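Local atomic coordinates of kojibiose phosphorylase (Gut metagenome, PDB entry 6W0P), a protein that is a phosphorylase of glycoside hydrolase family 65, with N-terminal, central catalytic and C-terminal domains. Residues K6-V17 with H22-F33. Sequence-based numbering, arbitrary orientation.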
ATOM      1  N   LYS A   6     -17.017  20.880  22.793  1.00 37.57           N
ATOM      2  CA  LYS A   6     -17.312  22.199  22.183  1.00 38.27           C
ATOM      3  C   LYS A   6     -18.827  22.385  22.246  1.00 37.31           C
ATOM      4  O   LYS A   6     -19.532  22.110  21.245  1.00 37.55           O
ATOM      5  CB  LYS A   6     -16.756  22.287  20.756  1.00 39.62           C
ATOM      6  CG  LYS A   6     -15.253  22.562  20.652  1.00 40.30           C
ATOM      7  CD  LYS A   6     -14.370  21.410  21.092  1.00 40.07           C
ATOM      8  CE  LYS A   6     -14.565  20.169  20.246  1.00 40.68           C
ATOM      9  NZ  LYS A   6     -13.701  19.048  20.684  1.00 41.12           N
ATOM     10  N   ARG A   7     -19.297  22.801  23.410  1.00 37.42           N
ATOM     11  CA  ARG A   7     -20.728  22.950  23.755  1.00 37.20           C
ATOM     12  C   ARG A   7     -21.224  24.282  23.176  1.00 36.83           C
ATOM     13  O   ARG A   7     -20.922  25.317  23.777  1.00 37.34           O
ATOM     14  CB  ARG A   7     -20.864  22.925  25.280  1.00 38.05           C
ATOM     15  CG  ARG A   7     -22.251  23.282  25.789  1.00 39.60           C
ATOM     16  CD  ARG A   7     -23.278  22.269  25.327  1.00 40.01           C
ATOM     17  NE  ARG A   7     -22.895  20.937  25.771  1.00 41.33           N
ATOM     18  CZ  ARG A   7     -23.236  20.373  26.939  1.00 42.09           C
ATOM     19  NH1 ARG A   7     -24.009  21.008  27.807  1.00 41.19           N
ATOM     20  NH2 ARG A   7     -22.805  19.153  27.218  1.00 41.46           N
ATOM     21  N   TYR A   8     -21.944  24.267  22.053  1.00 34.64           N
ATOM     22  CA  TYR A   8     -22.534  25.489  21.453  1.00 33.64           C
ATOM     23  C   TYR A   8     -24.052  25.346  21.305  1.00 33.89           C
ATOM     24  O   TYR A   8     -24.676  26.392  20.964  1.00 34.01           O
ATOM     25  CB  TYR A   8     -21.903  25.817  20.103  1.00 33.05           C
ATOM     26  CG  TYR A   8     -22.339  24.965  18.928  1.00 32.39           C
ATOM     27  CD1 TYR A   8     -21.847  23.685  18.746  1.00 32.09           C
ATOM     28  CD2 TYR A   8     -23.205  25.457  17.968  1.00 32.01           C
ATOM     29  CE1 TYR A   8     -22.206  22.915  17.648  1.00 31.79           C
ATOM     30  CE2 TYR A   8     -23.581  24.700  16.867  1.00 31.75           C
ATOM     31  CZ  TYR A   8     -23.083  23.419  16.708  1.00 31.50           C
ATOM     32  OH  TYR A   8     -23.443  22.658  15.624  1.00 32.59           O
ATOM     33  N   LEU A   9     -24.625  24.165  21.581  1.00 31.58           N
ATOM     34  CA  LEU A   9     -26.083  23.913  21.399  1.00 31.72           C
ATOM     35  C   LEU A   9     -26.799  23.971  22.748  1.00 32.09           C
ATOM     36  O   LEU A   9     -26.227  23.547  23.754  1.00 32.79           O
ATOM     37  CB  LEU A   9     -26.292  22.577  20.676  1.00 30.17           C
ATOM     38  CG  LEU A   9     -25.776  22.578  19.236  1.00 29.49           C
ATOM     39  CD1 LEU A   9     -25.859  21.198  18.614  1.00 29.23           C
ATOM     40  CD2 LEU A   9     -26.550  23.564  18.379  1.00 29.32           C
ATOM     41  N   GLU A  10     -28.006  24.519  22.762  1.00 33.94           N
ATOM     42  CA  GLU A  10     -28.864  24.553  23.971  1.00 35.84           C
ATOM     43  C   GLU A  10     -29.206  23.116  24.392  1.00 36.63           C
ATOM     44  O   GLU A  10     -29.331  22.209  23.523  1.00 35.93           O
ATOM     45  CB  GLU A  10     -30.140  25.355  23.732  1.00 37.08           C
ATOM     46  CG  GLU A  10     -29.889  26.812  23.382  1.00 39.34           C
ATOM     47  CD  GLU A  10     -28.804  27.515  24.185  1.00 40.92           C
ATOM     48  OE1 GLU A  10     -27.944  28.169  23.574  1.00 42.52           O
ATOM     49  OE2 GLU A  10     -28.810  27.389  25.426  1.00 45.42           O
ATOM     50  N   THR A  11     -29.340  22.943  25.701  1.00 37.30           N
ATOM     51  CA  THR A  11     -29.714  21.691  26.391  1.00 37.95           C
ATOM     52  C   THR A  11     -31.214  21.688  26.662  1.00 37.76           C
ATOM     53  O   THR A  11     -31.642  22.437  27.545  1.00 38.41           O
ATOM     54  CB  THR A  11     -28.933  21.552  27.693  1.00 38.38           C
ATOM     55  OG1 THR A  11     -27.561  21.525  27.310  1.00 40.39           O
ATOM     56  CG2 THR A  11     -29.289  20.286  28.434  1.00 39.03           C
ATOM     57  N   GLU A  12     -31.954  20.865  25.922  1.00 37.35           N
ATOM     58  CA  GLU A  12     -33.399  20.589  26.122  1.00 37.30           C
ATOM     59  C   GLU A  12     -33.621  19.092  25.952  1.00 35.82           C
ATOM     60  O   GLU A  12     -32.985  18.465  25.108  1.00 35.25           O
ATOM     61  CB  GLU A  12     -34.276  21.264  25.075  1.00 38.06           C
ATOM     62  CG  GLU A  12     -34.267  22.774  25.097  1.00 39.12           C
ATOM     63  CD  GLU A  12     -35.344  23.329  24.185  1.00 39.95           C
ATOM     64  OE1 GLU A  12     -36.339  22.582  23.914  1.00 39.84           O
ATOM     65  OE2 GLU A  12     -35.193  24.497  23.744  1.00 40.66           O
ATOM     66  N   PRO A  13     -34.585  18.493  26.676  1.00 34.57           N
ATOM     67  CA  PRO A  13     -34.742  17.046  26.654  1.00 34.28           C
ATOM     68  C   PRO A  13     -35.329  16.517  25.340  1.00 33.72           C
ATOM     69  O   PRO A  13     -35.023  15.377  25.056  1.00 32.45           O
ATOM     70  CB  PRO A  13     -35.666  16.718  27.848  1.00 34.76           C
ATOM     71  CG  PRO A  13     -36.346  18.031  28.209  1.00 35.09           C
ATOM     72  CD  PRO A  13     -35.531  19.158  27.581  1.00 35.04           C
ATOM     73  N   TYR A  14     -36.096  17.315  24.572  1.00 33.54           N
ATOM     74  CA  TYR A  14     -36.835  16.819  23.371  1.00 33.93           C
ATOM     75  C   TYR A  14     -36.449  17.561  22.080  1.00 32.85           C
ATOM     76  O   TYR A  14     -37.068  17.283  21.049  1.00 31.64           O
ATOM     77  CB  TYR A  14     -38.356  16.886  23.588  1.00 35.12           C
ATOM     78  CG  TYR A  14     -38.886  16.049  24.727  1.00 36.88           C
ATOM     79  CD1 TYR A  14     -39.036  14.667  24.605  1.00 37.71           C
ATOM     80  CD2 TYR A  14     -39.244  16.639  25.933  1.00 37.88           C
ATOM     81  CE1 TYR A  14     -39.529  13.898  25.652  1.00 37.84           C
ATOM     82  CE2 TYR A  14     -39.765  15.888  26.972  1.00 39.12           C
ATOM     83  CZ  TYR A  14     -39.889  14.514  26.835  1.00 39.45           C
ATOM     84  OH  TYR A  14     -40.364  13.790  27.890  1.00 44.22           O
ATOM     85  N   ARG A  15     -35.479  18.475  22.125  1.00 32.25           N
ATOM     86  CA  ARG A  15     -35.056  19.255  20.942  1.00 31.49           C
ATOM     87  C   ARG A  15     -33.559  19.571  21.011  1.00 31.06           C
ATOM     88  O   ARG A  15     -33.007  19.678  22.114  1.00 31.79           O
ATOM     89  CB  ARG A  15     -35.855  20.559  20.847  1.00 32.28           C
ATOM     90  CG  ARG A  15     -37.346  20.398  21.105  1.00 32.37           C
ATOM     91  CD  ARG A  15     -38.106  21.626  20.635  1.00 32.41           C
ATOM     92  NE  ARG A  15     -37.745  22.788  21.421  1.00 32.80           N
ATOM     93  CZ  ARG A  15     -38.092  24.049  21.137  1.00 32.99           C
ATOM     94  NH1 ARG A  15     -38.839  24.329  20.077  1.00 32.51           N
ATOM     95  NH2 ARG A  15     -37.711  25.018  21.953  1.00 32.81           N
ATOM     96  N   ILE A  16     -32.931  19.706  19.849  1.00 30.60           N
ATOM     97  CA  ILE A  16     -31.594  20.327  19.691  1.00 30.22           C
ATOM     98  C   ILE A  16     -31.886  21.741  19.206  1.00 31.93           C
ATOM     99  O   ILE A  16     -32.689  21.896  18.217  1.00 34.15           O
ATOM    100  CB  ILE A  16     -30.710  19.528  18.719  1.00 29.56           C
ATOM    101  CG1 ILE A  16     -30.743  18.017  18.974  1.00 28.99           C
ATOM    102  CG2 ILE A  16     -29.288  20.048  18.747  1.00 29.52           C
ATOM    103  CD1 ILE A  16     -30.363  17.611  20.401  1.00 28.82           C
ATOM    104  N   VAL A  17     -31.336  22.735  19.884  1.00 31.69           N
ATOM    105  CA  VAL A  17     -31.553  24.164  19.540  1.00 32.15           C
ATOM    106  C   VAL A  17     -30.194  24.836  19.360  1.00 32.41           C
ATOM    107  O   VAL A  17     -29.339  24.703  20.273  1.00 32.65           O
ATOM    108  CB  VAL A  17     -32.415  24.870  20.600  1.00 32.03           C
ATOM    109  CG1 VAL A  17     -32.614  26.352  20.264  1.00 32.64           C
ATOM    110  CG2 VAL A  17     -33.757  24.183  20.718  1.00 31.86           C
ATOM    111  N   HIS A  22     -23.699  30.070  14.426  1.00 37.90           N
ATOM    112  CA  HIS A  22     -22.231  29.959  14.646  1.00 38.69           C
ATOM    113  C   HIS A  22     -21.560  29.564  13.336  1.00 38.59           C
ATOM    114  O   HIS A  22     -21.628  28.404  12.925  1.00 38.14           O
ATOM    115  CB  HIS A  22     -21.914  28.951  15.756  1.00 39.66           C
ATOM    116  CG  HIS A  22     -22.657  29.204  17.015  1.00 39.83           C
ATOM    117  ND1 HIS A  22     -24.034  29.058  17.097  1.00 39.93           N
ATOM    118  CD2 HIS A  22     -22.233  29.611  18.227  1.00 40.13           C
ATOM    119  CE1 HIS A  22     -24.423  29.359  18.315  1.00 39.46           C
ATOM    120  NE2 HIS A  22     -23.332  29.698  19.027  1.00 40.13           N
ATOM    121  N   PRO A  23     -20.942  30.524  12.614  1.00 39.16           N
ATOM    122  CA  PRO A  23     -20.371  30.243  11.300  1.00 39.19           C
ATOM    123  C   PRO A  23     -19.352  29.102  11.324  1.00 38.80           C
ATOM    124  O   PRO A  23     -19.365  28.322  10.405  1.00 37.66           O
ATOM    125  CB  PRO A  23     -19.710  31.574  10.901  1.00 39.68           C
ATOM    126  CG  PRO A  23     -20.516  32.619  11.645  1.00 39.94           C
ATOM    127  CD  PRO A  23     -20.864  31.957  12.959  1.00 39.92           C
ATOM    128  N   ASP A  24     -18.536  29.036  12.381  1.00 39.72           N
ATOM    129  CA  ASP A  24     -17.410  28.080  12.550  1.00 40.79           C
ATOM    130  C   ASP A  24     -17.946  26.653  12.783  1.00 39.44           C
ATOM    131  O   ASP A  24     -17.136  25.711  12.652  1.00 39.28           O
ATOM    132  CB  ASP A  24     -16.475  28.531  13.681  1.00 43.81           C
ATOM    133  CG  ASP A  24     -17.192  28.899  14.968  1.00 47.47           C
ATOM    134  OD1 ASP A  24     -18.246  29.563  14.870  1.00 51.87           O
ATOM    135  OD2 ASP A  24     -16.700  28.526  16.064  1.00 53.03           O
ATOM    136  N   LYS A  25     -19.226  26.505  13.159  1.00 37.22           N
ATOM    137  CA  LYS A  25     -19.909  25.199  13.366  1.00 36.81           C
ATOM    138  C   LYS A  25     -20.811  24.874  12.178  1.00 35.90           C
ATOM    139  O   LYS A  25     -21.585  23.960  12.312  1.00 35.86           O
ATOM    140  CB  LYS A  25     -20.761  25.226  14.632  1.00 36.64           C
ATOM    141  CG  LYS A  25     -20.013  25.632  15.891  1.00 37.13           C
ATOM    142  CD  LYS A  25     -18.802  24.792  16.142  1.00 37.37           C
ATOM    143  CE  LYS A  25     -18.132  25.154  17.449  1.00 37.86           C
ATOM    144  NZ  LYS A  25     -16.896  24.362  17.672  1.00 37.74           N
ATOM    145  N   SER A  26     -20.721  25.625  11.080  1.00 35.86           N
ATOM    146  CA  SER A  26     -21.636  25.523   9.913  1.00 35.92           C
ATOM    147  C   SER A  26     -21.788  24.042   9.521  1.00 34.49           C
ATOM    148  O   SER A  26     -22.911  23.559   9.475  1.00 33.53           O
ATOM    149  CB  SER A  26     -21.146  26.381   8.759  1.00 36.14           C
ATOM    150  OG  SER A  26     -21.677  25.934   7.516  1.00 37.55           O
ATOM    151  N   MET A  27     -20.691  23.342   9.268  1.00 33.93           N
ATOM    152  CA  MET A  27     -20.757  21.930   8.819  1.00 34.71           C
ATOM    153  C   MET A  27     -21.079  20.986   9.991  1.00 33.32           C
ATOM    154  O   MET A  27     -21.678  19.934   9.736  1.00 32.08           O
ATOM    155  CB  MET A  27     -19.456  21.523   8.121  1.00 36.40           C
ATOM    156  CG  MET A  27     -19.378  22.061   6.661  1.00 38.00           C
ATOM    157  SD  MET A  27     -17.824  21.606   5.816  1.00 39.75           S
ATOM    158  CE  MET A  27     -17.930  19.814   5.900  1.00 39.62           C
ATOM    159  N   VAL A  28     -20.744  21.359  11.231  1.00 32.92           N
ATOM    160  CA  VAL A  28     -21.059  20.553  12.448  1.00 32.92           C
ATOM    161  C   VAL A  28     -22.580  20.482  12.585  1.00 33.08           C
ATOM    162  O   VAL A  28     -23.089  19.380  12.752  1.00 32.97           O
ATOM    163  CB  VAL A  28     -20.398  21.117  13.726  1.00 32.56           C
ATOM    164  CG1 VAL A  28     -20.966  20.483  14.984  1.00 32.40           C
ATOM    165  CG2 VAL A  28     -18.889  20.946  13.690  1.00 32.32           C
ATOM    166  N   SER A  29     -23.263  21.627  12.477  1.00 33.45           N
ATOM    167  CA  SER A  29     -24.734  21.759  12.576  1.00 33.00           C
ATOM    168  C   SER A  29     -25.382  20.973  11.434  1.00 32.84           C
ATOM    169  O   SER A  29     -26.268  20.150  11.695  1.00 32.60           O
ATOM    170  CB  SER A  29     -25.142  23.213  12.604  1.00 33.52           C
ATOM    171  OG  SER A  29     -24.508  23.893  13.691  1.00 33.71           O
ATOM    172  N   GLU A  30     -24.935  21.180  10.201  1.00 32.99           N
ATOM    173  CA  GLU A  30     -25.389  20.378   9.037  1.00 32.31           C
ATOM    174  C   GLU A  30     -25.445  18.887   9.423  1.00 31.75           C
ATOM    175  O   GLU A  30     -26.424  18.196   9.041  1.00 31.84           O
ATOM    176  CB  GLU A  30     -24.447  20.545   7.842  1.00 33.09           C
ATOM    177  CG  GLU A  30     -24.537  21.883   7.128  1.00 33.71           C
ATOM    178  CD  GLU A  30     -23.653  22.005   5.888  1.00 34.54           C
ATOM    179  OE1 GLU A  30     -22.744  21.152   5.701  1.00 33.74           O
ATOM    180  OE2 GLU A  30     -23.862  22.961   5.109  1.00 35.37           O
ATOM    181  N   SER A  31     -24.414  18.371  10.103  1.00 30.33           N
ATOM    182  CA  SER A  31     -24.316  16.924  10.422  1.00 29.60           C
ATOM    183  C   SER A  31     -25.347  16.572  11.512  1.00 28.62           C
ATOM    184  O   SER A  31     -26.176  15.678  11.313  1.00 28.39           O
ATOM    185  CB  SER A  31     -22.907  16.562  10.826  1.00 29.55           C
ATOM    186  OG  SER A  31     -21.990  16.766   9.761  1.00 28.55           O
ATOM    187  N   ILE A  32     -25.336  17.339  12.588  1.00 27.85           N
ATOM    188  CA  ILE A  32     -26.096  17.071  13.839  1.00 27.75           C
ATOM    189  C   ILE A  32     -27.583  17.124  13.540  1.00 26.98           C
ATOM    190  O   ILE A  32     -28.330  16.258  14.043  1.00 26.39           O
ATOM    191  CB  ILE A  32     -25.683  18.067  14.939  1.00 27.82           C
ATOM    192  CG1 ILE A  32     -24.267  17.759  15.431  1.00 28.00           C
ATOM    193  CG2 ILE A  32     -26.711  18.078  16.065  1.00 27.89           C
ATOM    194  CD1 ILE A  32     -23.734  18.740  16.449  1.00 28.63           C
ATOM    195  N   PHE A  33     -27.993  18.117  12.762  1.00 27.19           N
ATOM    196  CA  PHE A  33     -29.423  18.419  12.519  1.00 27.58           C
ATOM    197  C   PHE A  33     -29.933  17.631  11.311  1.00 27.65           C
ATOM    198  O   PHE A  33     -31.033  17.934  10.854  1.00 27.59           O
ATOM    199  CB  PHE A  33     -29.619  19.922  12.348  1.00 27.93           C
ATOM    200  CG  PHE A  33     -29.529  20.721  13.620  1.00 27.63           C
ATOM    201  CD1 PHE A  33     -28.304  21.022  14.188  1.00 27.82           C
ATOM    202  CD2 PHE A  33     -30.670  21.220  14.216  1.00 27.81           C
ATOM    203  CE1 PHE A  33     -28.221  21.792  15.343  1.00 28.14           C
ATOM    204  CE2 PHE A  33     -30.588  21.951  15.394  1.00 28.28           C
ATOM    205  CZ  PHE A  33     -29.361  22.273  15.935  1.00 28.17           C
TER
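Tyr-8 lies against the short helix 26-32 in the N-terminal part of this family 65 enzyme, where strands 10-11 and 15-19 form a beta hairpin at one end of a large antiparallel sheet. Its ring is clamped between two aliphatic chains: Leu-9 CG covers one face, and on the opposite face Lys-25 CG makes a CH-pi contact, 3.6 Å from the ring centroid and almost on the normal. Tyr-8 CG sits between its backbone N and carbonyl carbon (chi1 76°), which turns the ring toward the helix and brings OH to Ser-29. There the phenol donates a short hydrogen bond, 2.5 Å from Tyr-8 OH to Ser-29 OG, with the acceptor in the ring plane. Val-28 CG1 packs close to the same hydroxyl.

Beyond the tyrosine, buried side chains pack closely, mainly through apolar groups. Leu-9 and Ile-32 meet tip to tip, CD1 to CD1 at 3.9 Å, while Leu-9 CD2 lies at the edge of the Phe-33 ring, which also touches Leu-117 of strand 109-118. Ile-16 CG2 reaches Phe-33 CZ at 3.6 Å, joining strand 15-19 to the helix end.

Between the two partly exposed lysines the contact thins: Lys-25 NZ only skirts Lys-6 CB, and the Lys-6 ammonium turns away to Ile-4, Asp-655 and Asn-658. His-22, also partly exposed but in close ring contact, is hydrogen-bonded through ND1 to Glu-18 and receives the tyrosine edge on its face in a T-shaped pair, with Tyr-8 CD2 3.8 Å from His-22 ND1.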